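Local coordinates for possible transcriptional regulator, ArsR family protein (Rhodococcus sp., PDB 2OQG) that probably regulates transcription by binding DNA through a winged helix-turn-helix fold, at residues E65-G70 and R74-G79; L27-L30 and D34-A37; N56-Q59 and L63-S66. One frame throughout, in Å; residues are numbered along the deposited sequence.

Overall arrangement
Three short loops are closed one after another along the chain, and none encloses or crosses another. Contact 2 comes first: the end of helix 21-32 meets the segment 34-37 that leads into helix 37-43. Contact 3 then closes the turn between helix 48-60 and strand 64-69, and contact 1 begins on that same strand, sharing Glu65 and Ser66 with contact 3, to pair the hairpin strands 64-69 and 72-77. The hairpin is the common neighbour: Tyr75 probably hydrogen-bonds to the Gln35 backbone and Arg76 bridges to Asp34 of contact 2, while Leu78, just after the hairpin, makes a probable backbone hydrogen bond to Leu63 of contact 3. Leu27 packs on Val64, joining contacts 2 and 3.

Contact 1 (E65-G70 and R74-G79). With ACY (acetic acid), chain F.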
loop_
_atom_site.group_PDB
_atom_site.type_symbol
_atom_site.label_atom_id
_atom_site.label_comp_id
_atom_site.label_asym_id
_atom_site.label_seq_id
_atom_site.Cartn_x
_atom_site.Cartn_y
_atom_site.Cartn_z
ATOM N N GLU A 65 -5.898 -9.303 1.348
ATOM C CA GLU A 65 -4.600 -9.182 0.721
ATOM C C GLU A 65 -3.592 -8.546 1.690
ATOM O O GLU A 65 -3.966 -7.679 2.500
ATOM C CB GLU A 65 -4.640 -8.406 -0.606
ATOM C CG GLU A 65 -5.002 -6.953 -0.463
ATOM C CD GLU A 65 -5.149 -6.239 -1.813
ATOM O OE1 GLU A 65 -4.940 -6.899 -2.875
ATOM O OE2 GLU A 65 -5.527 -5.017 -1.817
ATOM N N SER A 66 -2.324 -8.956 1.589
ATOM C CA SER A 66 -1.283 -8.242 2.283
ATOM C C SER A 66 -0.915 -6.953 1.546
ATOM O O SER A 66 -0.983 -6.867 0.284
ATOM C CB SER A 66 -0.071 -9.120 2.396
ATOM O OG SER A 66 0.350 -9.363 1.102
ATOM N N VAL A 67 -0.544 -5.956 2.342
ATOM C CA VAL A 67 -0.214 -4.632 1.866
ATOM C C VAL A 67 1.168 -4.375 2.485
ATOM O O VAL A 67 1.291 -4.180 3.702
ATOM C CB VAL A 67 -1.258 -3.570 2.333
ATOM C CG1 VAL A 67 -0.870 -2.169 1.863
ATOM C CG2 VAL A 67 -2.704 -3.901 1.901
ATOM N N LYS A 68 2.222 -4.460 1.700
ATOM C CA LYS A 68 3.538 -4.281 2.312
ATOM C C LYS A 68 4.142 -2.987 1.793
ATOM O O LYS A 68 4.391 -2.831 0.594
ATOM C CB LYS A 68 4.465 -5.470 2.015
ATOM C CG LYS A 68 5.819 -5.392 2.680
ATOM C CD LYS A 68 6.651 -6.551 2.321
ATOM C CE LYS A 68 8.010 -6.458 3.077
ATOM N NZ LYS A 68 8.928 -7.549 2.685
ATOM N N VAL A 69 4.343 -2.045 2.700
ATOM C CA VAL A 69 4.817 -0.763 2.300
ATOM C C VAL A 69 6.167 -0.541 2.959
ATOM O O VAL A 69 6.282 -0.500 4.193
ATOM C CB VAL A 69 3.799 0.299 2.685
ATOM C CG1 VAL A 69 4.391 1.679 2.394
ATOM C CG2 VAL A 69 2.508 0.030 1.947
ATOM N N GLY A 70 7.200 -0.443 2.133
ATOM C CA GLY A 70 8.539 -0.585 2.654
ATOM C C GLY A 70 8.632 -1.893 3.437
ATOM O O GLY A 70 8.342 -2.965 2.912
ATOM N N ARG A 74 0.814 -4.923 6.441
ATOM C CA ARG A 74 -0.533 -4.800 6.945
ATOM C C ARG A 74 -1.441 -5.637 6.073
ATOM O O ARG A 74 -0.999 -6.143 5.044
ATOM C CB ARG A 74 -0.989 -3.360 6.932
ATOM C CG ARG A 74 -0.150 -2.462 7.899
ATOM C CD ARG A 74 -0.806 -1.119 8.098
ATOM N NE ARG A 74 -0.029 -0.297 9.028
ATOM C CZ ARG A 74 1.092 0.362 8.700
ATOM N NH1 ARG A 74 1.587 0.331 7.451
ATOM N NH2 ARG A 74 1.729 1.066 9.631
ATOM N N TYR A 75 -2.698 -5.773 6.484
ATOM C CA TYR A 75 -3.665 -6.606 5.740
ATOM C C TYR A 75 -4.933 -5.831 5.452
ATOM O O TYR A 75 -5.308 -4.922 6.229
ATOM C CB TYR A 75 -3.980 -7.878 6.521
ATOM C CG TYR A 75 -2.761 -8.715 6.704
ATOM C CD1 TYR A 75 -2.427 -9.660 5.762
ATOM C CD2 TYR A 75 -1.864 -8.504 7.801
ATOM C CE1 TYR A 75 -1.266 -10.456 5.897
ATOM C CE2 TYR A 75 -0.675 -9.287 7.926
ATOM C CZ TYR A 75 -0.399 -10.251 6.967
ATOM O OH TYR A 75 0.747 -10.995 7.103
ATOM N N ARG A 76 -5.638 -6.214 4.380
ATOM C CA ARG A 76 -6.802 -5.432 3.952
ATOM C C ARG A 76 -7.863 -6.447 3.484
ATOM O O ARG A 76 -7.532 -7.389 2.797
ATOM C CB ARG A 76 -6.429 -4.484 2.789
ATOM C CG ARG A 76 -7.574 -3.833 2.087
ATOM C CD ARG A 76 -6.979 -3.053 0.909
ATOM N NE ARG A 76 -5.971 -2.084 1.346
ATOM C CZ ARG A 76 -5.094 -1.490 0.528
ATOM N NH1 ARG A 76 -5.106 -1.773 -0.776
ATOM N NH2 ARG A 76 -4.243 -0.584 1.020
ATOM N N ALA A 77 -9.111 -6.270 3.901
ATOM C CA ALA A 77 -10.222 -7.115 3.426
ATOM C C ALA A 77 -10.597 -6.631 2.040
ATOM O O ALA A 77 -10.652 -5.407 1.782
ATOM C CB ALA A 77 -11.414 -7.031 4.355
ATOM N N LEU A 78 -11.026 -7.587 1.216
ATOM C CA LEU A 78 -11.397 -7.351 -0.172
ATOM C C LEU A 78 -12.812 -7.802 -0.437
ATOM O O LEU A 78 -13.233 -8.899 0.007
ATOM C CB LEU A 78 -10.492 -8.168 -1.095
ATOM C CG LEU A 78 -9.049 -7.691 -1.068
ATOM C CD1 LEU A 78 -8.181 -8.656 -1.916
ATOM C CD2 LEU A 78 -8.856 -6.286 -1.533
ATOM N N GLY A 79 -13.585 -6.950 -1.137
ATOM C CA GLY A 79 -14.971 -7.319 -1.411
ATOM C C GLY A 79 -15.198 -8.301 -2.528
ATOM O O GLY A 79 -16.277 -8.926 -2.572
HETATM C C ACY F . -2.353 0.648 -1.590
HETATM O O ACY F . -3.187 -0.135 -2.080
HETATM O OXT ACY F . -2.150 0.849 -0.371
HETATM C CH3 ACY F . -1.502 1.424 -2.551
HETATM O O HOH W 1 1.335 -1.547 5.037
#
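The side chains of Glu65 and Arg76 run next to each other in the same direction on the two strands of the beta hairpin that forms the wing of this winged helix-turn-helix protein. Their salt bridge is slack: Arg76 NH1 stands 3.4 Å from Glu65 OE2 in a weak hydrogen bond, with the carboxylate and guanidinium planes 64° apart. A bend in the Arg76 chain (chi3 -57°) lays its guanidinium over Val67, whose CG2 sits above the centre of one face, 3.7 Å from Arg76 CZ. At the edge of the same group a molecule of acetic acid, probably from the crystallisation liquor, lies in plane with two bonds, Arg76 NH1 to its O at 2.8 Å and Arg76 NH2 to its OXT at 2.9 Å; NH2 also forms a salt bridge to Asp34. Leu78 crosses Glu65 at about a right angle and presses CD2 to 3.7 Å from Glu65 CD. On the reverse face of the sheet Ser66 CB meets the Tyr75 ring at CE1, 3.9 Å away. Backbone bonds join Glu65 with Arg76 and Val67 with Arg74 in antiparallel hydrogen-bonded pairs, and Val67, Lys68 and Val69 pair antiparallel with a strand of the second subunit, extending the sheet into that chain. Arg74, extended from CG to NE, gives its NH2 to a salt bridge with Glu72, while a water beside Val67 O accepts from Arg74 NH1 at 3.1 Å.

Contact 2 (L27-L30 and D34-A37)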
loop_
_atom_site.group_PDB
_atom_site.type_symbol
_atom_site.label_atom_id
_atom_site.label_comp_id
_atom_site.label_asym_id
_atom_site.label_seq_id
_atom_site.Cartn_x
_atom_site.Cartn_y
_atom_site.Cartn_z
ATOM N N LEU A 27 -12.139 -9.851 9.548
ATOM C CA LEU A 27 -12.511 -9.220 8.285
ATOM C C LEU A 27 -13.070 -7.826 8.545
ATOM O O LEU A 27 -12.759 -6.886 7.809
ATOM C CB LEU A 27 -13.570 -10.054 7.512
ATOM C CG LEU A 27 -12.913 -11.257 6.830
ATOM C CD1 LEU A 27 -13.997 -12.201 6.262
ATOM C CD2 LEU A 27 -11.975 -10.886 5.645
ATOM N N THR A 28 -13.907 -7.706 9.579
ATOM C CA THR A 28 -14.538 -6.430 9.878
ATOM C C THR A 28 -13.471 -5.382 10.240
ATOM O O THR A 28 -13.509 -4.218 9.752
ATOM C CB THR A 28 -15.538 -6.615 11.001
ATOM O OG1 THR A 28 -16.553 -7.503 10.527
ATOM C CG2 THR A 28 -16.184 -5.285 11.356
ATOM N N GLU A 29 -12.520 -5.799 11.065
ATOM C CA GLU A 29 -11.385 -4.923 11.359
ATOM C C GLU A 29 -10.643 -4.493 10.091
ATOM O O GLU A 29 -10.400 -3.289 9.869
ATOM C CB GLU A 29 -10.413 -5.611 12.325
ATOM C CG GLU A 29 -10.819 -5.521 13.805
ATOM C CD GLU A 29 -10.957 -4.044 14.312
ATOM O OE1 GLU A 29 -10.152 -3.174 13.903
ATOM O OE2 GLU A 29 -11.895 -3.739 15.093
ATOM N N LEU A 30 -10.316 -5.475 9.254
ATOM C CA LEU A 30 -9.502 -5.223 8.053
ATOM C C LEU A 30 -10.240 -4.531 6.927
ATOM O O LEU A 30 -9.603 -4.020 6.001
ATOM C CB LEU A 30 -8.906 -6.528 7.534
ATOM C CG LEU A 30 -7.972 -7.276 8.488
ATOM C CD1 LEU A 30 -7.423 -8.541 7.797
ATOM C CD2 LEU A 30 -6.815 -6.401 8.965
ATOM N N ASP A 34 -6.571 -0.830 7.075
ATOM C CA ASP A 34 -5.430 -1.794 6.941
ATOM C C ASP A 34 -4.736 -1.934 8.280
ATOM O O ASP A 34 -4.407 -0.896 8.893
ATOM C CB ASP A 34 -4.341 -1.287 5.979
ATOM C CG ASP A 34 -4.798 -1.090 4.545
ATOM O OD1 ASP A 34 -5.908 -1.503 4.173
ATOM O OD2 ASP A 34 -3.991 -0.476 3.785
ATOM N N GLN A 35 -4.489 -3.179 8.732
ATOM C CA GLN A 35 -3.872 -3.389 10.072
ATOM C C GLN A 35 -2.854 -4.489 10.022
ATOM O O GLN A 35 -2.968 -5.393 9.213
ATOM C CB GLN A 35 -4.933 -3.706 11.136
ATOM C CG GLN A 35 -5.842 -2.493 11.324
ATOM C CD GLN A 35 -6.947 -2.737 12.254
ATOM O OE1 GLN A 35 -8.113 -2.577 11.900
ATOM N NE2 GLN A 35 -6.608 -3.159 13.468
ATOM N N SER A 36 -1.879 -4.422 10.928
ATOM C CA SER A 36 -0.928 -5.481 11.026
ATOM C C SER A 36 -1.470 -6.641 11.823
ATOM O O SER A 36 -2.464 -6.547 12.538
ATOM C CB SER A 36 0.336 -4.961 11.703
ATOM O OG SER A 36 0.057 -4.538 13.049
ATOM N N ALA A 37 -0.788 -7.764 11.736
ATOM C CA ALA A 37 -1.154 -8.888 12.559
ATOM C C ALA A 37 -1.046 -8.517 14.048
ATOM O O ALA A 37 -1.863 -8.932 14.849
ATOM C CB ALA A 37 -0.257 -10.030 12.249
HETATM O O HOH W 2 -8.761 -1.517 4.810
#
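Gln35 reaches back from the loop after helix 21-32 and lies against Glu29 and Leu30 near the end of that helix, within the helix-turn-helix domain. This is the close-packed part of the contact. Leu30 crosses Gln35 at a slant and sets its CD2 3.9 Å from Gln35 CB, beside the loop backbone. Farther out, the extended Gln35 chain carries its amide to the Glu29 carboxylate, where Glu29 OE1 comes within 3.6 Å of Gln35 CD. The Glu29 chain is folded at CB-CG (chi2 -59°), which brings its carboxylate round to the amide, the two planes standing nearly perpendicular at 86°. The same OE1 forms a salt bridge with Arg32, the stronger polar partner of Glu29. Trimming Gln35 to an alanine here would probably open a gap beside Glu29 and leave its carboxylate freer to turn, held mainly by Arg32. At Asp34 the fit is looser and depends on water: its side chain starts away from the helix, and one water donates both to Leu30 O at 2.9 Å and to Asp34 OD1 at 2.9 Å, bridging a helix carbonyl to the loop. The Asp34 backbone hydrogen-bonds to the fourth subunit. Ser36, at the N-cap of helix 37-43, accepts from Ser39 N through its OG. The contact lies where the chain passes from helix 21-32 to helix 37-43; Leu30 also touches Leu40 of the latter helix, Leu55 of helix 48-60, and Tyr75 and Ala77 of strand 72-77.

Contact 3 (N56-Q59 and L63-S66); sequences NALQ and LVES
Leu58, Val64 and Gln59 supply most of the buried surface, 79, 72 and 66 Å² in turn, where helix 48-60, probably the DNA-recognition helix as in other ArsR-type regulators, gives way to the first strand of the wing. Val64 spreads its two methyls over neighbouring helix residues. CG2 lies 3.5 Å from Leu58 CB and also meets Leu58 CD1. CG1, anti to the backbone N (chi1 165°), turns instead to Gln59 CG at 3.8 Å. Leu58 holds the turn by its backbone as well: its O accepts from Leu63 N at 2.9 Å, almost in line with the carbonyl, and from Val64 N at 3.3 Å, which comes from well above the carbonyl plane. One helix oxygen therefore takes two successive N-H groups of the departing chain. Leu58 CD2 adds an apolar touch to Leu63 CD1. Gln59, extended beyond CG, crosses Val64 at a slant and carries its amide toward Ser66; Gln59 CA makes a CA-H...O contact with Val64 O at 3.3 Å, and Gln59 OE1 lies 3.6 Å from Ser66 CB. Water completes this polar side. One molecule donates to Gln59 OE1 and accepts from Ser66 N, while another donates to both Gln59 O and Val64 O, the latter at 2.6 Å. Around the turn, Val64 rests on Leu27 and Leu30 of helix 21-32 and on Tyr75 of strand 72-77, Leu58 touches Arg23 and Ile26, and Leu63 packs against Leu82 of helix 80-107.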
loop_
_atom_site.group_PDB
_atom_site.type_symbol
_atom_site.label_atom_id
_atom_site.label_comp_id
_atom_site.label_asym_id
_atom_site.label_seq_id
_atom_site.Cartn_x
_atom_site.Cartn_y
_atom_site.Cartn_z
ATOM N N ASN A 56 -3.721 -16.394 6.775
ATOM C CA ASN A 56 -3.258 -17.212 5.627
ATOM C C ASN A 56 -4.474 -17.801 4.925
ATOM O O ASN A 56 -4.530 -17.824 3.666
ATOM C CB ASN A 56 -2.283 -18.322 6.098
ATOM C CG ASN A 56 -0.968 -17.748 6.568
ATOM O OD1 ASN A 56 -0.674 -16.588 6.287
ATOM N ND2 ASN A 56 -0.164 -18.548 7.308
ATOM N N ALA A 57 -5.438 -18.275 5.716
ATOM C CA ALA A 57 -6.650 -18.902 5.135
ATOM C C ALA A 57 -7.425 -17.845 4.370
ATOM O O ALA A 57 -7.880 -18.096 3.212
ATOM C CB ALA A 57 -7.511 -19.516 6.205
ATOM N N LEU A 58 -7.570 -16.666 4.994
ATOM C CA LEU A 58 -8.279 -15.562 4.303
ATOM C C LEU A 58 -7.573 -15.099 3.019
ATOM O O LEU A 58 -8.252 -14.782 1.999
ATOM C CB LEU A 58 -8.512 -14.379 5.252
ATOM C CG LEU A 58 -9.432 -14.687 6.417
ATOM C CD1 LEU A 58 -9.368 -13.533 7.440
ATOM C CD2 LEU A 58 -10.906 -14.919 5.916
ATOM N N GLN A 59 -6.244 -15.022 3.019
ATOM C CA GLN A 59 -5.544 -14.625 1.789
ATOM C C GLN A 59 -5.659 -15.701 0.726
ATOM O O GLN A 59 -5.797 -15.391 -0.479
ATOM C CB GLN A 59 -4.061 -14.348 2.083
ATOM C CG GLN A 59 -3.839 -13.244 3.054
ATOM C CD GLN A 59 -2.361 -13.058 3.377
ATOM O OE1 GLN A 59 -1.624 -12.392 2.666
ATOM N NE2 GLN A 59 -1.931 -13.708 4.423
ATOM N N LEU A 63 -10.027 -13.368 0.261
ATOM C CA LEU A 63 -10.812 -12.415 1.075
ATOM C C LEU A 63 -9.987 -11.299 1.691
ATOM O O LEU A 63 -10.517 -10.243 2.141
ATOM C CB LEU A 63 -11.532 -13.173 2.206
ATOM C CG LEU A 63 -12.726 -13.996 1.703
ATOM C CD1 LEU A 63 -13.226 -14.920 2.782
ATOM C CD2 LEU A 63 -13.860 -13.033 1.319
ATOM N N VAL A 64 -8.680 -11.544 1.750
ATOM C CA VAL A 64 -7.687 -10.592 2.325
ATOM C C VAL A 64 -6.484 -10.516 1.432
ATOM O O VAL A 64 -6.070 -11.547 0.811
ATOM C CB VAL A 64 -7.269 -11.039 3.789
ATOM C CG1 VAL A 64 -6.051 -10.344 4.271
ATOM C CG2 VAL A 64 -8.465 -10.889 4.718
ATOM N N GLU A 65 -5.898 -9.303 1.348
ATOM C CA GLU A 65 -4.600 -9.182 0.721
ATOM C C GLU A 65 -3.592 -8.546 1.690
ATOM O O GLU A 65 -3.966 -7.679 2.500
ATOM C CB GLU A 65 -4.640 -8.406 -0.606
ATOM C CG GLU A 65 -5.002 -6.953 -0.463
ATOM C CD GLU A 65 -5.149 -6.239 -1.813
ATOM O OE1 GLU A 65 -4.940 -6.899 -2.875
ATOM O OE2 GLU A 65 -5.527 -5.017 -1.817
ATOM N N SER A 66 -2.324 -8.956 1.589
ATOM C CA SER A 66 -1.283 -8.242 2.283
ATOM C C SER A 66 -0.915 -6.953 1.546
ATOM O O SER A 66 -0.983 -6.867 0.284
ATOM C CB SER A 66 -0.071 -9.120 2.396
ATOM O OG SER A 66 0.350 -9.363 1.102
HETATM O O HOH W 3 -1.918 -11.398 -0.146
HETATM O O HOH W 4 -5.730 -12.589 -1.516
#